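Local coordinates for protein ATP phosphoribosyltransferase regulatory subunit (Thermotoga maritima, PDB 1USY) that is probably required, as the regulatory subunit of ATP phosphoribosyltransferase, for the first step of histidine biosynthesis, and may allow feedback regulation by histidine, at residues 60-65 against 69-74; 9-14 against 117-122. All coordinates share one frame; numbering follows the deposited sequence.

Contact 1: residues 60-65 against 69-74; sequences NHRKRY and SQIKVW
A helix-loop-strand turn brings Arg62 against Ser69, just ahead of strand 71-83, and Ile71, its first residue; with strand 86-98 this strand forms a long hairpin consistent with motif 2 of the class II aminoacyl-tRNA synthetase fold. The backbones are nearest where Arg62 CA stands 6.9 Å from Ser69 CA. One long side chain reaching out of the helix, that of Arg62, makes most of the contact, and this residue has the largest share of the buried area. Arg62 has CG anti to its own nitrogen (chi1 -169°), which sends the chain across the gap, and a bend at chi3 (125°) then turns the guanidinium beside the backbone of Ser69. Its methylenes pack obliquely across the methyl end of Ile71, with Arg62 CD roughly 3.7 Å from Ile71 CD1, though the detail here is approximate. Farther out, the guanidinium lies beside the Ser69 carbonyl without a hydrogen bond, its exact placement being doubtful. Ser69 N sits 4.1 Å above one face of the guanidinium, offset toward its rim. The charge itself is met outside the two segments, by Asp68 in the connecting loop and by Glu261, whose carboxylates both pair with Arg62 NH2 and balance the positive charge of a buried side chain. At the margin, Tyr65 CB comes within 4.2 Å of Ser69 OG, and Tyr65 N donates a backbone hydrogen bond to Arg62 O as the chain leaves the helix. Ile71 and Val73 both rest on Val58 of helix 54-63, joining the same helix to the strand through apolar side chains. The strand is also hydrogen-bonded through Ile71 to Val98 of strand 86-98 and through Lys72 to Ser22 of the short strand 22-23, while Met1 of the second subunit packs on Ile71 and Tyr65.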
ATOM      1  N   ASN B  60       2.677   8.297  24.178  1.00 35.27           N
ATOM      2  CA  ASN B  60       3.843   8.383  23.308  1.00 39.08           C
ATOM      3  C   ASN B  60       4.429   9.786  23.289  1.00 38.19           C
ATOM      4  O   ASN B  60       5.629   9.949  23.428  1.00 39.48           O
ATOM      5  CB  ASN B  60       3.526   7.942  21.873  1.00 43.61           C
ATOM      6  CG  ASN B  60       3.534   6.432  21.702  1.00 47.17           C
ATOM      7  OD1 ASN B  60       4.351   5.711  22.308  1.00 48.67           O
ATOM      8  ND2 ASN B  60       2.615   5.938  20.873  1.00 49.57           N
ATOM      9  N   HIS B  61       3.570  10.793  23.140  1.00 37.92           N
ATOM     10  CA  HIS B  61       4.000  12.193  23.070  1.00 36.92           C
ATOM     11  C   HIS B  61       4.636  12.762  24.330  1.00 37.95           C
ATOM     12  O   HIS B  61       5.354  13.744  24.269  1.00 38.41           O
ATOM     13  CB  HIS B  61       2.834  13.064  22.649  1.00 31.78           C
ATOM     14  CG  HIS B  61       2.449  12.869  21.220  1.00 34.43           C
ATOM     15  ND1 HIS B  61       2.218  13.920  20.361  1.00 37.69           N
ATOM     16  CD2 HIS B  61       2.269  11.742  20.491  1.00 35.32           C
ATOM     17  CE1 HIS B  61       1.902  13.447  19.168  1.00 35.50           C
ATOM     18  NE2 HIS B  61       1.919  12.130  19.223  1.00 32.11           N
ATOM     19  N   ARG B  62       4.328  12.154  25.470  1.00 42.75           N
ATOM     20  CA  ARG B  62       5.003  12.404  26.733  1.00 45.27           C
ATOM     21  C   ARG B  62       6.464  11.919  26.664  1.00 49.01           C
ATOM     22  O   ARG B  62       7.375  12.620  27.117  1.00 52.13           O
ATOM     23  CB  ARG B  62       4.238  11.681  27.851  1.00 45.17           C
ATOM     24  CG  ARG B  62       4.656  12.041  29.268  1.00 48.51           C
ATOM     25  CD  ARG B  62       3.915  11.272  30.374  1.00 45.35           C
ATOM     26  NE  ARG B  62       4.897  10.626  31.237  1.00 42.51           N
ATOM     27  CZ  ARG B  62       5.153  10.957  32.501  1.00 43.61           C
ATOM     28  NH1 ARG B  62       4.482  11.920  33.119  1.00 42.98           N
ATOM     29  NH2 ARG B  62       6.092  10.299  33.167  1.00 45.19           N
ATOM     30  N   LYS B  63       6.678  10.736  26.069  1.00 53.20           N
ATOM     31  CA  LYS B  63       8.004  10.073  25.989  1.00 52.92           C
ATOM     32  C   LYS B  63       8.984  10.749  25.021  1.00 54.20           C
ATOM     33  O   LYS B  63      10.203  10.512  25.084  1.00 52.09           O
ATOM     34  CB  LYS B  63       7.844   8.595  25.600  1.00 52.01           C
ATOM     35  CG  LYS B  63       7.413   7.682  26.744  1.00 51.51           C
ATOM     36  CD  LYS B  63       7.258   6.234  26.273  1.00 55.02           C
ATOM     37  CE  LYS B  63       5.932   6.009  25.524  1.00 55.98           C
ATOM     38  NZ  LYS B  63       5.741   4.623  24.981  1.00 52.18           N
ATOM     39  N   ARG B  64       8.444  11.568  24.114  1.00 56.48           N
ATOM     40  CA  ARG B  64       9.261  12.396  23.227  1.00 58.65           C
ATOM     41  C   ARG B  64       9.957  13.456  24.075  1.00 60.33           C
ATOM     42  O   ARG B  64      11.059  13.916  23.728  1.00 62.02           O
ATOM     43  CB  ARG B  64       8.431  13.061  22.113  0.50 58.21           C
ATOM     44  CG  ARG B  64       7.242  12.252  21.584  1.00 61.52           C
ATOM     45  CD  ARG B  64       7.530  11.380  20.348  1.00 62.69           C
ATOM     46  NE  ARG B  64       7.190  12.068  19.096  1.00 62.74           N
ATOM     47  CZ  ARG B  64       6.060  11.907  18.406  1.00 61.37           C
ATOM     48  NH1 ARG B  64       5.122  11.059  18.815  1.00 61.38           N
ATOM     49  NH2 ARG B  64       5.874  12.587  17.284  1.00 60.27           N
ATOM     50  N   TYR B  65       9.313  13.811  25.193  1.00 59.42           N
ATOM     51  CA  TYR B  65       9.828  14.794  26.146  1.00 61.01           C
ATOM     52  C   TYR B  65      10.626  14.102  27.255  1.00 60.38           C
ATOM     53  O   TYR B  65      10.051  13.490  28.150  1.00 61.26           O
ATOM     54  CB  TYR B  65       8.675  15.644  26.713  1.00 61.03           C
ATOM     55  CG  TYR B  65       8.145  16.666  25.720  1.00 65.11           C
ATOM     56  CD1 TYR B  65       7.889  16.311  24.385  1.00 67.32           C
ATOM     57  CD2 TYR B  65       7.910  17.991  26.104  1.00 66.83           C
ATOM     58  CE1 TYR B  65       7.406  17.239  23.454  1.00 68.48           C
ATOM     59  CE2 TYR B  65       7.425  18.942  25.178  1.00 68.75           C
ATOM     60  CZ  TYR B  65       7.179  18.552  23.851  1.00 69.81           C
ATOM     61  OH  TYR B  65       6.704  19.456  22.924  1.00 68.12           O
ATOM     62  N   SER B  69       7.628  14.545  32.317  1.00 52.73           N
ATOM     63  CA  SER B  69       6.703  15.641  32.596  1.00 49.87           C
ATOM     64  C   SER B  69       5.294  15.262  33.073  1.00 45.89           C
ATOM     65  O   SER B  69       4.661  14.337  32.564  1.00 41.31           O
ATOM     66  CB  SER B  69       6.607  16.582  31.376  1.00 51.34           C
ATOM     67  OG  SER B  69       6.275  15.874  30.184  1.00 51.79           O
ATOM     68  N   GLN B  70       4.820  16.014  34.055  1.00 40.77           N
ATOM     69  CA  GLN B  70       3.446  15.916  34.507  1.00 42.02           C
ATOM     70  C   GLN B  70       2.507  16.416  33.401  1.00 38.96           C
ATOM     71  O   GLN B  70       2.475  17.592  33.084  1.00 42.44           O
ATOM     72  CB  GLN B  70       3.247  16.712  35.807  1.00 43.18           C
ATOM     73  CG  GLN B  70       4.491  16.802  36.708  1.00 44.45           C
ATOM     74  CD  GLN B  70       4.534  15.696  37.763  1.00 46.86           C
ATOM     75  OE1 GLN B  70       3.723  15.687  38.684  1.00 51.30           O
ATOM     76  NE2 GLN B  70       5.476  14.772  37.630  1.00 44.67           N
ATOM     77  N   ILE B  71       1.773  15.491  32.803  1.00 37.02           N
ATOM     78  CA  ILE B  71       0.803  15.768  31.749  1.00 33.65           C
ATOM     79  C   ILE B  71      -0.616  15.820  32.317  1.00 28.12           C
ATOM     80  O   ILE B  71      -1.048  14.874  32.967  1.00 25.76           O
ATOM     81  CB  ILE B  71       0.922  14.661  30.680  1.00 36.03           C
ATOM     82  CG1 ILE B  71       1.735  15.187  29.510  1.00 44.05           C
ATOM     83  CG2 ILE B  71      -0.445  14.152  30.205  1.00 38.10           C
ATOM     84  CD1 ILE B  71       3.188  14.850  29.597  1.00 52.08           C
ATOM     85  N   LYS B  72      -1.314  16.935  32.081  1.00 21.88           N
ATOM     86  CA  LYS B  72      -2.720  17.110  32.453  1.00 21.43           C
ATOM     87  C   LYS B  72      -3.472  17.666  31.270  1.00 21.27           C
ATOM     88  O   LYS B  72      -3.639  18.884  31.181  1.00 22.96           O
ATOM     89  CB  LYS B  72      -2.885  18.088  33.617  1.00 18.59           C
ATOM     90  CG  LYS B  72      -3.944  17.666  34.601  1.00 22.50           C
ATOM     91  CD  LYS B  72      -4.246  18.709  35.648  1.00 17.68           C
ATOM     92  CE  LYS B  72      -5.192  18.115  36.680  1.00 17.83           C
ATOM     93  NZ  LYS B  72      -5.653  19.089  37.721  1.00 15.37           N
ATOM     94  N   VAL B  73      -3.942  16.793  30.376  1.00 18.94           N
ATOM     95  CA  VAL B  73      -4.535  17.269  29.119  1.00 17.76           C
ATOM     96  C   VAL B  73      -5.993  16.915  28.922  1.00 22.16           C
ATOM     97  O   VAL B  73      -6.486  15.952  29.504  1.00 26.78           O
ATOM     98  CB  VAL B  73      -3.774  16.747  27.869  1.00 14.50           C
ATOM     99  CG1 VAL B  73      -2.352  17.293  27.848  1.00 10.59           C
ATOM    100  CG2 VAL B  73      -3.830  15.207  27.773  1.00  9.15           C
ATOM    101  N   TRP B  74      -6.670  17.712  28.098  1.00 23.02           N
ATOM    102  CA  TRP B  74      -7.972  17.351  27.542  1.00 20.86           C
ATOM    103  C   TRP B  74      -7.840  17.321  26.045  1.00 18.02           C
ATOM    104  O   TRP B  74      -7.020  18.049  25.470  1.00 23.04           O
ATOM    105  CB  TRP B  74      -9.081  18.328  27.972  1.00 20.80           C
ATOM    106  CG  TRP B  74      -8.977  19.653  27.358  1.00 17.80           C
ATOM    107  CD1 TRP B  74      -8.303  20.732  27.847  1.00 24.29           C
ATOM    108  CD2 TRP B  74      -9.563  20.076  26.134  1.00 18.02           C
ATOM    109  NE1 TRP B  74      -8.434  21.811  27.001  1.00 20.76           N
ATOM    110  CE2 TRP B  74      -9.200  21.437  25.936  1.00 19.41           C
ATOM    111  CE3 TRP B  74     -10.360  19.454  25.172  1.00 17.29           C
ATOM    112  CZ2 TRP B  74      -9.600  22.172  24.808  1.00 22.82           C
ATOM    113  CZ3 TRP B  74     -10.739  20.181  24.044  1.00 15.86           C
ATOM    114  CH2 TRP B  74     -10.360  21.521  23.867  1.00 14.71           C
TER

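Contact 2: residues 9-14 against 117-122; sequences VFSFYS and ASEFFE
Ser11 and Phe12 meet Glu119 and Phe120 where two helices, 6-16 and the C-terminal end of 103-120, lie side by side on the large mixed sheet of the class II synthetase-like fold. Helix 6-16, followed by the short strand 22-23, is consistent with the helix and strand of motif 1, the dimer element of that family. The backbones are well separated, the nearest alpha carbons being Ser11 CA and Phe120 CA at 9.4 Å, and side chains bridge the space in two layers. The polar layer is a single hydrogen bond, Ser11 OG to Glu119 OE2, 2.9 Å long. With chi1 at 177°, the hydroxyl sits beside the carbonyl carbon of Ser11, and it meets the carboxylate from above its plane, 53° out of it. The other oxygen, Glu119 OE1, forms a salt bridge with Lys15, one helical turn beyond Ser11, so both oxygens of the carboxylate are held by residues of the same helix. Beside this bond, nearer the sheet, the Phe120 ring, with CG placed anti to the carbonyl carbon (chi1 -61°), presents its edge to helix 6-16. Phe120 CZ lies 4.0 Å from Phe12 CB and Phe120 CE2 3.9 Å from Ser11 OG. Phe12 and Phe120 both pack on Leu93 of strand 86-98, and Phe12 also touches Ile112 and Ile113 of helix 103-120. Were Ser11 replaced by an alanine, Glu119 OE2 would lose its hydroxyl partner, and the carboxylate, left with Lys15 at OE1, would probably be freer to turn about its CG-CD bond. Another side of helix 6-16 faces the second subunit: Phe10 stacks on Phe10 of that subunit, and Ser14 OG, hydrogen-bonded to Phe10 O at 2.9 Å, lies 3.6 Å above one face of its own chain's Phe10 ring.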
ATOM      1  N   VAL B   9     -18.365  20.776  22.910  1.00 26.12           N
ATOM      2  CA  VAL B   9     -16.907  20.886  22.929  1.00 23.99           C
ATOM      3  C   VAL B   9     -16.413  22.104  23.719  1.00 23.79           C
ATOM      4  O   VAL B   9     -15.507  21.964  24.519  1.00 27.57           O
ATOM      5  CB  VAL B   9     -16.319  20.857  21.524  1.00 17.71           C
ATOM      6  CG1 VAL B   9     -14.882  20.645  21.598  1.00 17.79           C
ATOM      7  CG2 VAL B   9     -16.939  19.710  20.753  1.00 19.46           C
ATOM      8  N   PHE B  10     -17.018  23.275  23.526  1.00 22.46           N
ATOM      9  CA  PHE B  10     -16.631  24.467  24.284  1.00 22.94           C
ATOM     10  C   PHE B  10     -16.884  24.284  25.774  1.00 25.28           C
ATOM     11  O   PHE B  10     -16.047  24.650  26.618  1.00 26.90           O
ATOM     12  CB  PHE B  10     -17.402  25.703  23.806  1.00 26.55           C
ATOM     13  CG  PHE B  10     -17.233  26.924  24.720  1.00 33.29           C
ATOM     14  CD1 PHE B  10     -16.048  27.677  24.706  1.00 34.24           C
ATOM     15  CD2 PHE B  10     -18.250  27.314  25.588  1.00 32.90           C
ATOM     16  CE1 PHE B  10     -15.894  28.796  25.531  1.00 29.76           C
ATOM     17  CE2 PHE B  10     -18.102  28.422  26.417  1.00 33.99           C
ATOM     18  CZ  PHE B  10     -16.911  29.166  26.380  1.00 34.70           C
ATOM     19  N   SER B  11     -18.060  23.735  26.084  1.00 22.91           N
ATOM     20  CA  SER B  11     -18.469  23.491  27.449  1.00 23.35           C
ATOM     21  C   SER B  11     -17.466  22.596  28.190  1.00 23.20           C
ATOM     22  O   SER B  11     -17.045  22.932  29.295  1.00 21.76           O
ATOM     23  CB  SER B  11     -19.867  22.871  27.456  1.00 23.30           C
ATOM     24  OG  SER B  11     -20.287  22.536  28.778  1.00 29.93           O
ATOM     25  N   PHE B  12     -17.093  21.486  27.551  1.00 19.59           N
ATOM     26  CA  PHE B  12     -16.169  20.490  28.086  1.00 24.02           C
ATOM     27  C   PHE B  12     -14.798  21.097  28.307  1.00 22.32           C
ATOM     28  O   PHE B  12     -14.169  20.843  29.311  1.00 24.63           O
ATOM     29  CB  PHE B  12     -16.051  19.289  27.121  1.00 18.45           C
ATOM     30  CG  PHE B  12     -15.134  18.218  27.610  1.00 18.94           C
ATOM     31  CD1 PHE B  12     -15.554  17.330  28.606  1.00 17.76           C
ATOM     32  CD2 PHE B  12     -13.862  18.075  27.069  1.00 21.25           C
ATOM     33  CE1 PHE B  12     -14.701  16.344  29.084  1.00 16.88           C
ATOM     34  CE2 PHE B  12     -12.989  17.067  27.518  1.00 18.70           C
ATOM     35  CZ  PHE B  12     -13.406  16.207  28.536  1.00 23.33           C
ATOM     36  N   TYR B  13     -14.365  21.895  27.336  1.00 25.48           N
ATOM     37  CA  TYR B  13     -13.158  22.710  27.397  1.00 25.49           C
ATOM     38  C   TYR B  13     -13.193  23.692  28.578  1.00 29.02           C
ATOM     39  O   TYR B  13     -12.161  23.951  29.195  1.00 31.26           O
ATOM     40  CB  TYR B  13     -12.998  23.465  26.056  1.00 27.27           C
ATOM     41  CG  TYR B  13     -12.189  24.748  26.147  1.00 34.60           C
ATOM     42  CD1 TYR B  13     -10.815  24.712  26.446  1.00 34.62           C
ATOM     43  CD2 TYR B  13     -12.792  25.997  25.957  1.00 27.73           C
ATOM     44  CE1 TYR B  13     -10.066  25.872  26.557  1.00 31.18           C
ATOM     45  CE2 TYR B  13     -12.040  27.172  26.064  1.00 35.41           C
ATOM     46  CZ  TYR B  13     -10.675  27.098  26.364  1.00 37.87           C
ATOM     47  OH  TYR B  13      -9.910  28.245  26.461  1.00 41.33           O
ATOM     48  N   SER B  14     -14.363  24.258  28.887  1.00 27.42           N
ATOM     49  CA  SER B  14     -14.480  25.114  30.079  1.00 29.47           C
ATOM     50  C   SER B  14     -14.370  24.320  31.359  1.00 24.35           C
ATOM     51  O   SER B  14     -13.681  24.729  32.275  1.00 30.09           O
ATOM     52  CB  SER B  14     -15.762  25.958  30.078  1.00 25.40           C
ATOM     53  OG  SER B  14     -15.932  26.538  28.796  1.00 31.24           O
ATOM     54  N   ALA B 117     -21.332  14.317  30.921  1.00 27.06           N
ATOM     55  CA  ALA B 117     -22.255  13.340  30.343  1.00 29.58           C
ATOM     56  C   ALA B 117     -23.703  13.638  30.747  1.00 28.28           C
ATOM     57  O   ALA B 117     -24.626  13.572  29.934  1.00 27.43           O
ATOM     58  CB  ALA B 117     -21.844  11.890  30.686  1.00 26.58           C
ATOM     59  N   SER B 118     -23.892  14.016  31.996  1.00 29.11           N
ATOM     60  CA  SER B 118     -25.225  14.332  32.449  1.00 34.84           C
ATOM     61  C   SER B 118     -25.757  15.631  31.828  1.00 32.46           C
ATOM     62  O   SER B 118     -26.953  15.900  31.891  1.00 38.67           O
ATOM     63  CB  SER B 118     -25.283  14.363  33.968  1.00 33.74           C
ATOM     64  OG  SER B 118     -24.432  15.363  34.453  1.00 44.36           O
ATOM     65  N   GLU B 119     -24.895  16.418  31.200  1.00 33.01           N
ATOM     66  CA  GLU B 119     -25.360  17.633  30.526  1.00 32.19           C
ATOM     67  C   GLU B 119     -25.352  17.503  28.985  1.00 29.89           C
ATOM     68  O   GLU B 119     -26.074  18.205  28.294  1.00 26.52           O
ATOM     69  CB  GLU B 119     -24.613  18.882  31.037  1.00 33.31           C
ATOM     70  CG  GLU B 119     -23.429  19.338  30.183  1.00 41.01           C
ATOM     71  CD  GLU B 119     -22.965  20.782  30.441  1.00 44.83           C
ATOM     72  OE1 GLU B 119     -22.662  21.107  31.622  1.00 40.83           O
ATOM     73  OE2 GLU B 119     -22.889  21.587  29.456  1.00 35.51           O
ATOM     74  N   PHE B 120     -24.581  16.562  28.456  1.00 28.05           N
ATOM     75  CA  PHE B 120     -24.569  16.327  27.011  1.00 30.03           C
ATOM     76  C   PHE B 120     -25.656  15.376  26.519  1.00 28.61           C
ATOM     77  O   PHE B 120     -26.045  15.417  25.361  1.00 35.96           O
ATOM     78  CB  PHE B 120     -23.193  15.838  26.538  1.00 26.35           C
ATOM     79  CG  PHE B 120     -22.074  16.817  26.797  1.00 26.13           C
ATOM     80  CD1 PHE B 120     -20.751  16.415  26.657  1.00 22.49           C
ATOM     81  CD2 PHE B 120     -22.340  18.140  27.206  1.00 20.89           C
ATOM     82  CE1 PHE B 120     -19.700  17.319  26.926  1.00 21.12           C
ATOM     83  CE2 PHE B 120     -21.312  19.041  27.462  1.00 20.40           C
ATOM     84  CZ  PHE B 120     -19.975  18.630  27.325  1.00 16.54           C
ATOM     85  N   PHE B 121     -26.147  14.531  27.398  1.00 26.23           N
ATOM     86  CA  PHE B 121     -27.136  13.555  27.006  1.00 25.22           C
ATOM     87  C   PHE B 121     -28.396  13.791  27.790  1.00 26.81           C
ATOM     88  O   PHE B 121     -28.346  14.290  28.918  1.00 32.16           O
ATOM     89  CB  PHE B 121     -26.597  12.148  27.221  1.00 20.95           C
ATOM     90  CG  PHE B 121     -25.374  11.872  26.426  1.00 19.43           C
ATOM     91  CD1 PHE B 121     -24.118  12.133  26.970  1.00 19.03           C
ATOM     92  CD2 PHE B 121     -25.466  11.396  25.105  1.00 17.21           C
ATOM     93  CE1 PHE B 121     -22.944  11.902  26.221  1.00 19.44           C
ATOM     94  CE2 PHE B 121     -24.286  11.175  24.319  1.00 12.32           C
ATOM     95  CZ  PHE B 121     -23.024  11.422  24.898  1.00 15.46           C
ATOM     96  N   GLU B 122     -29.529  13.430  27.194  1.00 25.77           N
ATOM     97  CA  GLU B 122     -30.799  13.789  27.775  1.00 24.41           C
ATOM     98  C   GLU B 122     -30.973  12.953  28.978  1.00 25.62           C
ATOM     99  O   GLU B 122     -31.337  13.430  30.055  1.00 31.72           O
ATOM    100  CB  GLU B 122     -31.958  13.531  26.804  1.00 29.20           C
ATOM    101  CG  GLU B 122     -32.671  14.808  26.356  1.00 43.43           C
ATOM    102  CD  GLU B 122     -32.006  15.453  25.134  1.00 54.55           C
ATOM    103  OE1 GLU B 122     -31.078  16.294  25.319  1.00 57.01           O
ATOM    104  OE2 GLU B 122     -32.404  15.116  23.979  1.00 61.00           O
TER

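How the contacts relate
Along the chain, contact 1 (60-65 with 69-74) is nested within the long loop that contact 2 (9-14 with 117-122) closes. Their centres are about 24 Å apart, but they meet through helix 6-16: Trp74, at the far end of segment 69-74, packs on Phe12 and Tyr13, with Trp74 CB 4.1 Å from Phe12 CE2. Strand 86-98 serves both, pairing with strand 71-83 at contact 1 and carrying Leu93 beneath contact 2. Both contacts also reach the second subunit, so the helix-on-sheet framework they build is continuous with the dimer interface, whereas the bound histidine is lined by residues of another part of the chain.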